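Local coordinates for thioesterase domain protein YiiD (Shewanella oneidensis, PDB 1T82), which probably acts on acyl thioesters, as a putative thioesterase or acyltransferase of the hotdog-fold superfamily, at residues T70-G75 with V109-P114. Numbering follows the deposited sequence.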
ATOM      1  N   THR B  70       1.392  -4.593   4.939  1.00  4.08           N
ATOM      2  CA  THR B  70       1.299  -3.675   6.058  1.00  6.44           C
ATOM      3  C   THR B  70       0.275  -4.155   7.090  1.00  5.57           C
ATOM      4  O   THR B  70       0.480  -3.971   8.286  1.00  7.23           O
ATOM      5  CB  THR B  70       0.967  -2.240   5.612  1.00 10.55           C
ATOM      6  OG1 THR B  70       1.099  -1.366   6.743  1.00 16.18           O
ATOM      7  CG2 THR B  70      -0.445  -2.155   5.066  1.00 14.65           C
ATOM      8  N   LEU B  71      -0.818  -4.779   6.646  1.00  5.58           N
ATOM      9  CA  LEU B  71      -1.807  -5.282   7.599  1.00  6.34           C
ATOM     10  C   LEU B  71      -1.251  -6.482   8.362  1.00  7.22           C
ATOM     11  O   LEU B  71      -1.607  -6.712   9.520  1.00  7.61           O
ATOM     12  CB  LEU B  71      -3.115  -5.671   6.896  1.00  7.33           C
ATOM     13  CG  LEU B  71      -4.052  -4.514   6.539  1.00 10.39           C
ATOM     14  CD1 LEU B  71      -5.142  -5.020   5.614  1.00 14.17           C
ATOM     15  CD2 LEU B  71      -4.662  -3.919   7.810  1.00 12.43           C
ATOM     16  N   THR B  72      -0.372  -7.247   7.721  1.00  6.56           N
ATOM     17  CA  THR B  72       0.226  -8.400   8.379  1.00  6.71           C
ATOM     18  C   THR B  72       1.149  -7.914   9.500  1.00  6.14           C
ATOM     19  O   THR B  72       1.134  -8.460  10.601  1.00  5.01           O
ATOM     20  CB  THR B  72       1.000  -9.280   7.367  1.00  7.10           C
ATOM     21  OG1 THR B  72       0.070  -9.862   6.445  1.00  7.70           O
ATOM     22  CG2 THR B  72       1.749 -10.403   8.079  1.00  8.27           C
ATOM     23  N   GLY B  73       1.926  -6.872   9.220  1.00  6.79           N
ATOM     24  CA  GLY B  73       2.814  -6.322  10.230  1.00  5.85           C
ATOM     25  C   GLY B  73       1.987  -5.742  11.363  1.00  5.46           C
ATOM     26  O   GLY B  73       2.234  -6.017  12.538  1.00  4.90           O
ATOM     27  N   TRP B  74       0.990  -4.937  11.002  1.00  4.58           N
ATOM     28  CA  TRP B  74       0.098  -4.321  11.978  1.00  6.70           C
ATOM     29  C   TRP B  74      -0.534  -5.428  12.828  1.00  7.14           C
ATOM     30  O   TRP B  74      -0.585  -5.333  14.058  1.00  7.19           O
ATOM     31  CB  TRP B  74      -1.002  -3.537  11.247  1.00  8.48           C
ATOM     32  CG  TRP B  74      -1.901  -2.733  12.147  1.00  9.04           C
ATOM     33  CD1 TRP B  74      -1.762  -1.418  12.486  1.00 11.13           C
ATOM     34  CD2 TRP B  74      -3.077  -3.199  12.818  1.00 11.14           C
ATOM     35  NE1 TRP B  74      -2.783  -1.034  13.327  1.00 13.17           N
ATOM     36  CE2 TRP B  74      -3.604  -2.110  13.548  1.00 12.16           C
ATOM     37  CE3 TRP B  74      -3.738  -4.433  12.875  1.00 10.17           C
ATOM     38  CZ2 TRP B  74      -4.763  -2.217  14.326  1.00 13.29           C
ATOM     39  CZ3 TRP B  74      -4.890  -4.541  13.647  1.00 11.22           C
ATOM     40  CH2 TRP B  74      -5.390  -3.436  14.363  1.00 12.84           C
ATOM     41  N   GLY B  75      -0.999  -6.480  12.157  1.00  6.68           N
ATOM     42  CA  GLY B  75      -1.628  -7.595  12.846  1.00  7.67           C
ATOM     43  C   GLY B  75      -0.722  -8.278  13.848  1.00  7.01           C
ATOM     44  O   GLY B  75      -1.179  -8.730  14.901  1.00  7.10           O
ATOM     45  N   VAL B 109       1.943 -14.405   3.138  1.00  7.71           N
ATOM     46  CA  VAL B 109       2.610 -13.237   3.691  1.00  6.55           C
ATOM     47  C   VAL B 109       2.969 -13.582   5.123  1.00  7.72           C
ATOM     48  O   VAL B 109       2.095 -13.863   5.951  1.00  8.66           O
ATOM     49  CB  VAL B 109       1.694 -12.004   3.666  1.00  6.65           C
ATOM     50  CG1 VAL B 109       2.484 -10.766   4.044  1.00  5.03           C
ATOM     51  CG2 VAL B 109       1.084 -11.853   2.288  1.00  9.10           C
ATOM     52  N   LYS B 110       4.266 -13.553   5.407  1.00  7.25           N
ATOM     53  CA  LYS B 110       4.761 -13.929   6.718  1.00  7.05           C
ATOM     54  C   LYS B 110       5.573 -12.880   7.462  1.00  7.90           C
ATOM     55  O   LYS B 110       6.305 -12.094   6.863  1.00  7.34           O
ATOM     56  CB  LYS B 110       5.616 -15.191   6.578  1.00  8.09           C
ATOM     57  CG  LYS B 110       4.932 -16.325   5.831  1.00 11.57           C
ATOM     58  CD  LYS B 110       5.879 -17.509   5.651  1.00 15.89           C
ATOM     59  CE  LYS B 110       5.213 -18.650   4.890  1.00 19.70           C
ATOM     60  NZ  LYS B 110       6.123 -19.824   4.728  1.00 23.91           N
ATOM     61  N   VAL B 111       5.432 -12.889   8.784  1.00  6.91           N
ATOM     62  CA  VAL B 111       6.185 -11.995   9.652  1.00  8.27           C
ATOM     63  C   VAL B 111       6.522 -12.770  10.925  1.00  8.02           C
ATOM     64  O   VAL B 111       5.685 -13.503  11.462  1.00  7.50           O
ATOM     65  CB  VAL B 111       5.391 -10.700  10.003  1.00  7.04           C
ATOM     66  CG1 VAL B 111       4.114 -11.039  10.757  1.00  6.76           C
ATOM     67  CG2 VAL B 111       6.269  -9.760  10.820  1.00  9.58           C
ATOM     68  N   ARG B 112       7.765 -12.633  11.377  1.00  8.66           N
ATOM     69  CA  ARG B 112       8.235 -13.306  12.583  1.00 10.13           C
ATOM     70  C   ARG B 112       8.528 -12.259  13.646  1.00  9.17           C
ATOM     71  O   ARG B 112       9.180 -11.256  13.374  1.00 11.97           O
ATOM     72  CB  ARG B 112       9.503 -14.120  12.288  1.00 10.97           C
ATOM     73  CG  ARG B 112      10.046 -14.873  13.506  1.00 16.25           C
ATOM     74  CD  ARG B 112      11.151 -15.862  13.131  1.00 19.72           C
ATOM     75  NE  ARG B 112      10.662 -16.962  12.303  1.00 22.91           N
ATOM     76  CZ  ARG B 112       9.838 -17.917  12.725  1.00 26.12           C
ATOM     77  NH1 ARG B 112       9.399 -17.922  13.977  1.00 27.67           N
ATOM     78  NH2 ARG B 112       9.453 -18.874  11.889  1.00 28.14           N
ATOM     79  N   TRP B 113       8.039 -12.497  14.857  1.00  9.75           N
ATOM     80  CA  TRP B 113       8.236 -11.570  15.959  1.00 10.30           C
ATOM     81  C   TRP B 113       9.705 -11.512  16.395  1.00 10.81           C
ATOM     82  O   TRP B 113      10.312 -12.542  16.691  1.00 12.33           O
ATOM     83  CB  TRP B 113       7.355 -11.994  17.139  1.00 10.85           C
ATOM     84  CG  TRP B 113       7.349 -11.028  18.276  1.00 10.28           C
ATOM     85  CD1 TRP B 113       7.745 -11.274  19.564  1.00  8.93           C
ATOM     86  CD2 TRP B 113       6.911  -9.666  18.243  1.00 10.41           C
ATOM     87  NE1 TRP B 113       7.580 -10.150  20.332  1.00  9.25           N
ATOM     88  CE2 TRP B 113       7.070  -9.146  19.548  1.00  9.14           C
ATOM     89  CE3 TRP B 113       6.399  -8.833  17.238  1.00  9.24           C
ATOM     90  CZ2 TRP B 113       6.736  -7.828  19.875  1.00  9.61           C
ATOM     91  CZ3 TRP B 113       6.064  -7.520  17.565  1.00  9.48           C
ATOM     92  CH2 TRP B 113       6.235  -7.031  18.875  1.00  8.39           C
ATOM     93  N   PRO B 114      10.294 -10.304  16.428  1.00 11.23           N
ATOM     94  CA  PRO B 114      11.693 -10.110  16.826  1.00 12.22           C
ATOM     95  C   PRO B 114      11.888  -9.939  18.335  1.00 10.84           C
ATOM     96  O   PRO B 114      12.923  -9.444  18.779  1.00 10.41           O
ATOM     97  CB  PRO B 114      12.090  -8.862  16.049  1.00 11.22           C
ATOM     98  CG  PRO B 114      10.836  -8.048  16.112  1.00 12.90           C
ATOM     99  CD  PRO B 114       9.753  -9.075  15.816  1.00  9.30           C
TER
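The hotdog fold's wrapping of a long helix by a curved antiparallel sheet is seen here where T72 of helix 62-84 meets V109 and V111 of strand 108-112 at a buried interface. The strand runs between strands 43-47 and 127-137 and sends V109 and V111, two residues apart, toward the helix, while K110 between them points away and makes a cation-pi contact with F136. T72 projects toward the pair and divides its two branches between them. Its OG1 lies 3.5 Å from V109 CG1, the two side chains meeting at a slant. The methyl CG2, anti to the backbone N (the hydroxyl has chi1 -66°), reaches V111 CG1 at 3.6 Å as the two side chains pass in opposite directions. V111 in turn sets CG1 between its backbone N and carbonyl carbon (chi1 62°), which also brings that methyl to 3.9 Å from T72 O. T72 also touches V46 on the adjoining strand, and V109 packs on I68, one turn earlier in the helix. Replacing the threonine with an alanine here removes both branches, which is likely to open a small gap facing V109 CG1 and V111 CG1 and to leave I68 O without its hydroxyl partner. OG1 is hydrogen-bonded to I68 O of the same helix, which meets its polar need; with that need met inside the helix, the threonine can face the sheet through van der Waals contacts with two valines.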